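Local coordinates for ABC transporter binding protein AcbH (Actinoplanes, PDB 3OO8) that binds beta-D-galactopyranose as the extracellular solute receptor of a bacterial ABC transporter, at residues A[77-89]-A[301-315]. The protein carries 2 engineered substitutions. Residues are numbered along the deposited sequence; the frame is centred on the assembly and turned at random.
Sequences YLQGTPDSLATWF and DGFILPKKGKNAAAA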
loop_
_atom_site.group_PDB
_atom_site.type_symbol
_atom_site.label_atom_id
_atom_site.label_comp_id
_atom_site.label_asym_id
_atom_site.label_seq_id
_atom_site.Cartn_x
_atom_site.Cartn_y
_atom_site.Cartn_z
ATOM N N TYR A 77 -14.235 6.976 18.018
ATOM C CA TYR A 77 -13.058 7.273 18.833
ATOM C C TYR A 77 -12.609 8.725 18.725
ATOM O O TYR A 77 -12.378 9.387 19.742
ATOM C CB TYR A 77 -11.936 6.304 18.466
ATOM C CG TYR A 77 -10.557 6.659 19.010
ATOM C CD1 TYR A 77 -10.172 6.298 20.299
ATOM C CD2 TYR A 77 -9.622 7.297 18.193
ATOM C CE1 TYR A 77 -8.889 6.622 20.788
ATOM C CE2 TYR A 77 -8.349 7.590 18.664
ATOM C CZ TYR A 77 -7.987 7.252 19.955
ATOM O OH TYR A 77 -6.699 7.545 20.404
ATOM N N LEU A 78 -12.493 9.234 17.498
ATOM C CA LEU A 78 -12.076 10.606 17.281
ATOM C C LEU A 78 -13.115 11.596 17.804
ATOM O O LEU A 78 -12.786 12.711 18.217
ATOM C CB LEU A 78 -11.852 10.842 15.780
ATOM C CG LEU A 78 -10.647 10.070 15.227
ATOM C CD1 LEU A 78 -10.612 10.131 13.710
ATOM C CD2 LEU A 78 -9.351 10.626 15.826
ATOM N N GLN A 79 -14.379 11.192 17.796
ATOM C CA GLN A 79 -15.433 12.123 18.221
ATOM C C GLN A 79 -15.673 12.140 19.722
ATOM O O GLN A 79 -16.336 13.043 20.230
ATOM C CB GLN A 79 -16.722 11.830 17.462
ATOM C CG GLN A 79 -16.526 12.009 15.970
ATOM C CD GLN A 79 -17.787 11.831 15.176
ATOM O OE1 GLN A 79 -18.682 12.671 15.225
ATOM N NE2 GLN A 79 -17.851 10.753 14.401
ATOM N N GLY A 80 -15.123 11.156 20.428
ATOM C CA GLY A 80 -15.279 11.050 21.868
ATOM C C GLY A 80 -14.212 11.775 22.657
ATOM O O GLY A 80 -14.166 13.010 22.697
ATOM N N THR A 81 -13.351 11.002 23.297
ATOM C CA THR A 81 -12.269 11.561 24.099
ATOM C C THR A 81 -10.992 10.799 23.707
ATOM O O THR A 81 -10.463 10.001 24.482
ATOM C CB THR A 81 -12.574 11.423 25.604
ATOM O OG1 THR A 81 -12.759 10.045 25.927
ATOM C CG2 THR A 81 -13.872 12.170 25.969
ATOM N N PRO A 82 -10.501 11.049 22.491
ATOM C CA PRO A 82 -9.339 10.310 21.961
ATOM C C PRO A 82 -8.038 10.623 22.710
ATOM O O PRO A 82 -7.960 11.568 23.520
ATOM C CB PRO A 82 -9.288 10.785 20.507
ATOM C CG PRO A 82 -9.749 12.226 20.606
ATOM C CD PRO A 82 -10.949 12.085 21.549
ATOM N N ASP A 83 -7.016 9.827 22.419
ATOM C CA ASP A 83 -5.669 10.027 22.970
ATOM C C ASP A 83 -5.010 11.215 22.278
ATOM O O ASP A 83 -5.540 11.739 21.284
ATOM C CB ASP A 83 -4.853 8.749 22.758
ATOM C CG ASP A 83 -5.494 7.565 23.425
ATOM O OD1 ASP A 83 -5.414 7.470 24.671
ATOM O OD2 ASP A 83 -6.088 6.735 22.712
ATOM N N SER A 84 -3.829 11.604 22.764
ATOM C CA SER A 84 -3.137 12.798 22.278
ATOM C C SER A 84 -2.663 12.657 20.837
ATOM O O SER A 84 -2.537 13.646 20.087
ATOM C CB SER A 84 -1.888 13.045 23.143
ATOM O OG SER A 84 -2.214 13.184 24.527
ATOM N N LEU A 85 -2.278 11.423 20.530
ATOM C CA LEU A 85 -1.821 10.983 19.222
ATOM C C LEU A 85 -2.444 9.624 18.967
ATOM O O LEU A 85 -2.833 8.939 19.901
ATOM C CB LEU A 85 -0.290 10.775 19.239
ATOM C CG LEU A 85 0.475 12.091 19.308
ATOM C CD1 LEU A 85 1.989 11.903 19.341
ATOM C CD2 LEU A 85 0.085 12.966 18.092
ATOM N N ALA A 86 -2.540 9.243 17.699
ATOM C CA ALA A 86 -3.000 7.903 17.358
ATOM C C ALA A 86 -2.373 7.310 16.096
ATOM O O ALA A 86 -1.936 8.002 15.208
ATOM C CB ALA A 86 -4.555 7.891 17.249
ATOM N N THR A 87 -2.311 5.998 16.042
ATOM C CA THR A 87 -1.909 5.328 14.843
ATOM C C THR A 87 -2.973 5.391 13.758
ATOM O O THR A 87 -4.144 5.147 14.027
ATOM C CB THR A 87 -1.759 3.837 15.144
ATOM O OG1 THR A 87 -2.931 3.344 15.823
ATOM C CG2 THR A 87 -0.525 3.606 16.036
ATOM N N TRP A 88 -2.572 5.692 12.529
ATOM C CA TRP A 88 -3.527 5.598 11.427
ATOM C C TRP A 88 -2.737 5.335 10.141
ATOM O O TRP A 88 -1.635 4.807 10.188
ATOM C CB TRP A 88 -4.448 6.847 11.340
ATOM C CG TRP A 88 -5.668 6.565 10.498
ATOM C CD1 TRP A 88 -6.036 7.186 9.330
ATOM C CD2 TRP A 88 -6.646 5.544 10.735
ATOM N NE1 TRP A 88 -7.178 6.605 8.833
ATOM C CE2 TRP A 88 -7.571 5.594 9.664
ATOM C CE3 TRP A 88 -6.822 4.579 11.731
ATOM C CZ2 TRP A 88 -8.654 4.703 9.566
ATOM C CZ3 TRP A 88 -7.936 3.704 11.643
ATOM C CH2 TRP A 88 -8.815 3.784 10.563
ATOM N N PHE A 89 -3.267 5.728 8.990
ATOM C CA PHE A 89 -2.544 5.476 7.732
ATOM C C PHE A 89 -3.114 6.377 6.643
ATOM O O PHE A 89 -4.230 6.907 6.769
ATOM C CB PHE A 89 -2.697 3.995 7.350
ATOM C CG PHE A 89 -4.110 3.477 7.489
ATOM C CD1 PHE A 89 -5.059 3.648 6.470
ATOM C CD2 PHE A 89 -4.487 2.798 8.637
ATOM C CE1 PHE A 89 -6.351 3.147 6.603
ATOM C CE2 PHE A 89 -5.773 2.317 8.778
ATOM C CZ PHE A 89 -6.705 2.495 7.780
ATOM N N ASP A 301 1.775 3.515 6.614
ATOM C CA ASP A 301 1.248 3.660 7.960
ATOM C C ASP A 301 1.874 4.892 8.622
ATOM O O ASP A 301 3.023 5.231 8.324
ATOM C CB ASP A 301 1.546 2.432 8.818
ATOM C CG ASP A 301 0.730 1.208 8.415
ATOM O OD1 ASP A 301 -0.096 1.284 7.472
ATOM O OD2 ASP A 301 0.938 0.127 9.020
ATOM N N GLY A 302 1.148 5.531 9.529
ATOM C CA GLY A 302 1.707 6.700 10.218
ATOM C C GLY A 302 0.896 7.065 11.432
ATOM O O GLY A 302 0.308 6.194 12.077
ATOM N N PHE A 303 0.900 8.355 11.762
ATOM C CA PHE A 303 0.283 8.833 12.999
ATOM C C PHE A 303 -0.436 10.137 12.753
ATOM O O PHE A 303 -0.043 10.915 11.873
ATOM C CB PHE A 303 1.359 9.037 14.070
ATOM C CG PHE A 303 2.181 7.805 14.264
ATOM C CD1 PHE A 303 1.732 6.814 15.105
ATOM C CD2 PHE A 303 3.367 7.623 13.540
ATOM C CE1 PHE A 303 2.446 5.609 15.228
ATOM C CE2 PHE A 303 4.110 6.427 13.661
ATOM C CZ PHE A 303 3.653 5.427 14.526
ATOM N N ILE A 304 -1.508 10.309 13.515
ATOM C CA ILE A 304 -2.338 11.508 13.447
ATOM C C ILE A 304 -2.500 12.123 14.837
ATOM O O ILE A 304 -2.246 11.487 15.872
ATOM C CB ILE A 304 -3.749 11.192 12.926
ATOM C CG1 ILE A 304 -4.430 10.151 13.843
ATOM C CG2 ILE A 304 -3.668 10.775 11.457
ATOM C CD1 ILE A 304 -5.871 9.768 13.438
ATOM N N LEU A 305 -2.944 13.380 14.837
ATOM C CA LEU A 305 -3.190 14.133 16.071
ATOM C C LEU A 305 -4.690 14.472 16.195
ATOM O O LEU A 305 -5.164 15.440 15.559
ATOM C CB LEU A 305 -2.368 15.421 16.017
ATOM C CG LEU A 305 -1.964 16.108 17.351
ATOM C CD1 LEU A 305 -0.895 17.200 17.107
ATOM C CD2 LEU A 305 -3.191 16.662 18.114
ATOM N N PRO A 306 -5.439 13.694 16.988
ATOM C CA PRO A 306 -6.890 13.915 17.115
ATOM C C PRO A 306 -7.181 15.311 17.627
ATOM O O PRO A 306 -6.575 15.732 18.616
ATOM C CB PRO A 306 -7.307 12.874 18.148
ATOM C CG PRO A 306 -6.329 11.705 17.884
ATOM C CD PRO A 306 -5.026 12.463 17.684
ATOM N N LYS A 307 -8.036 16.045 16.919
ATOM C CA LYS A 307 -8.383 17.403 17.388
ATOM C C LYS A 307 -8.853 17.416 18.844
ATOM O O LYS A 307 -8.507 18.337 19.596
ATOM C CB LYS A 307 -9.439 18.075 16.497
ATOM C CG LYS A 307 -9.731 19.521 16.929
ATOM C CD LYS A 307 -10.766 20.220 16.065
ATOM C CE LYS A 307 -10.213 20.669 14.719
ATOM N NZ LYS A 307 -11.275 21.259 13.825
ATOM N N LYS A 308 -9.628 16.410 19.240
ATOM C CA LYS A 308 -10.187 16.310 20.596
ATOM C C LYS A 308 -9.203 15.725 21.599
ATOM O O LYS A 308 -9.505 15.603 22.800
ATOM C CB LYS A 308 -11.533 15.567 20.608
ATOM C CG LYS A 308 -12.654 16.256 19.849
ATOM C CD LYS A 308 -14.008 15.603 20.170
ATOM C CE LYS A 308 -14.538 16.105 21.514
ATOM N NZ LYS A 308 -15.662 15.294 22.072
ATOM N N GLY A 309 -8.008 15.373 21.123
ATOM C CA GLY A 309 -6.976 14.883 22.034
ATOM C C GLY A 309 -6.472 16.000 22.930
ATOM O O GLY A 309 -6.654 17.189 22.637
ATOM N N LYS A 310 -5.830 15.621 24.029
ATOM C CA LYS A 310 -5.264 16.595 24.944
ATOM C C LYS A 310 -3.759 16.743 24.791
ATOM O O LYS A 310 -3.094 15.874 24.235
ATOM C CB LYS A 310 -5.664 16.248 26.381
ATOM C CG LYS A 310 -7.198 16.258 26.510
ATOM C CD LYS A 310 -7.693 16.151 27.936
ATOM C CE LYS A 310 -9.218 16.303 27.986
ATOM N NZ LYS A 310 -9.820 17.495 27.285
ATOM N N ASN A 311 -3.225 17.862 25.273
ATOM C CA ASN A 311 -1.794 18.097 25.274
ATOM C C ASN A 311 -1.165 18.121 23.882
ATOM O O ASN A 311 -0.163 17.443 23.611
ATOM C CB ASN A 311 -1.088 17.113 26.215
ATOM C CG ASN A 311 0.200 17.676 26.761
ATOM O OD1 ASN A 311 0.583 18.799 26.426
ATOM N ND2 ASN A 311 0.896 16.890 27.570
ATOM N N ALA A 312 -1.740 18.920 22.988
ATOM C CA ALA A 312 -1.270 18.989 21.599
ATOM C C ALA A 312 0.178 19.402 21.438
ATOM O O ALA A 312 0.872 18.894 20.561
ATOM C CB ALA A 312 -2.193 19.910 20.752
ATOM N N ALA A 313 0.636 20.360 22.246
ATOM C CA ALA A 313 2.008 20.843 22.114
ATOM C C ALA A 313 3.020 19.722 22.318
ATOM O O ALA A 313 3.979 19.596 21.541
ATOM C CB ALA A 313 2.271 21.994 23.105
ATOM N N ALA A 314 2.792 18.917 23.355
ATOM C CA ALA A 314 3.701 17.819 23.669
ATOM C C ALA A 314 3.576 16.751 22.593
ATOM O O ALA A 314 4.572 16.123 22.193
ATOM C CB ALA A 314 3.404 17.235 25.057
ATOM N N ALA A 315 2.349 16.574 22.104
ATOM C CA ALA A 315 2.107 15.530 21.058
ATOM C C ALA A 315 2.890 15.897 19.799
ATOM O O ALA A 315 3.454 15.041 19.114
ATOM C CB ALA A 315 0.607 15.421 20.745
HETATM O O HOH W 1 -10.642 14.230 17.470
HETATM O O HOH W 2 -5.964 13.057 24.876
HETATM O O HOH W 3 -9.584 13.586 24.782
HETATM O O HOH W 4 -3.374 16.133 21.405
#
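Ala-86 and Ile-304 face each other as a hydrogen-bonded antiparallel pair, and their two backbone bonds, with the two between Trp-88 and Gly-302, join strand 85-89 to strand 301-304 in the mixed sheet of a class 2 solute-binding protein. One end borders the galactose site: Asp-301, bonded to Tyr-138 through OD2, forms a salt bridge through OD1 with the galactose-binding Arg-373, and Phe-89 packs against Gln-71.

On the tight side, with chi1 59° and an extended chi2, Ile-304 carries CD1 to 3.9 Å from Trp-88 CB. The rings of Pro-82 and Pro-306 slide past each other in opposite directions, Pro-82 CG reaching Pro-306 CB at 3.5 Å. On the opposite face, that of Thr-87 and Phe-303, Leu-85 CG packs on Ala-315 CB at 3.6 Å. The buried Ser-84 OG donates to Lys-310 O at 2.8 Å and is also hydrogen-bonded to Thr-31 N.

The solvent side begins at Lys-308, in the type I turn that starts at the buried Pro-306. Its NZ donates to Gly-80 O at 2.8 Å, in the carbonyl plane on a lone pair, and to Gln-79 O at 3.0 Å from above that carbonyl's plane. A water bridges Leu-78 O to Lys-308 N.

The carbonyls of the last helical residue and the one after it, at the negative end of the helix dipole, probably favour a charged ammonium; apolar contacts thus hold the inner part and hydrogen bonds, partly through water, the outer one.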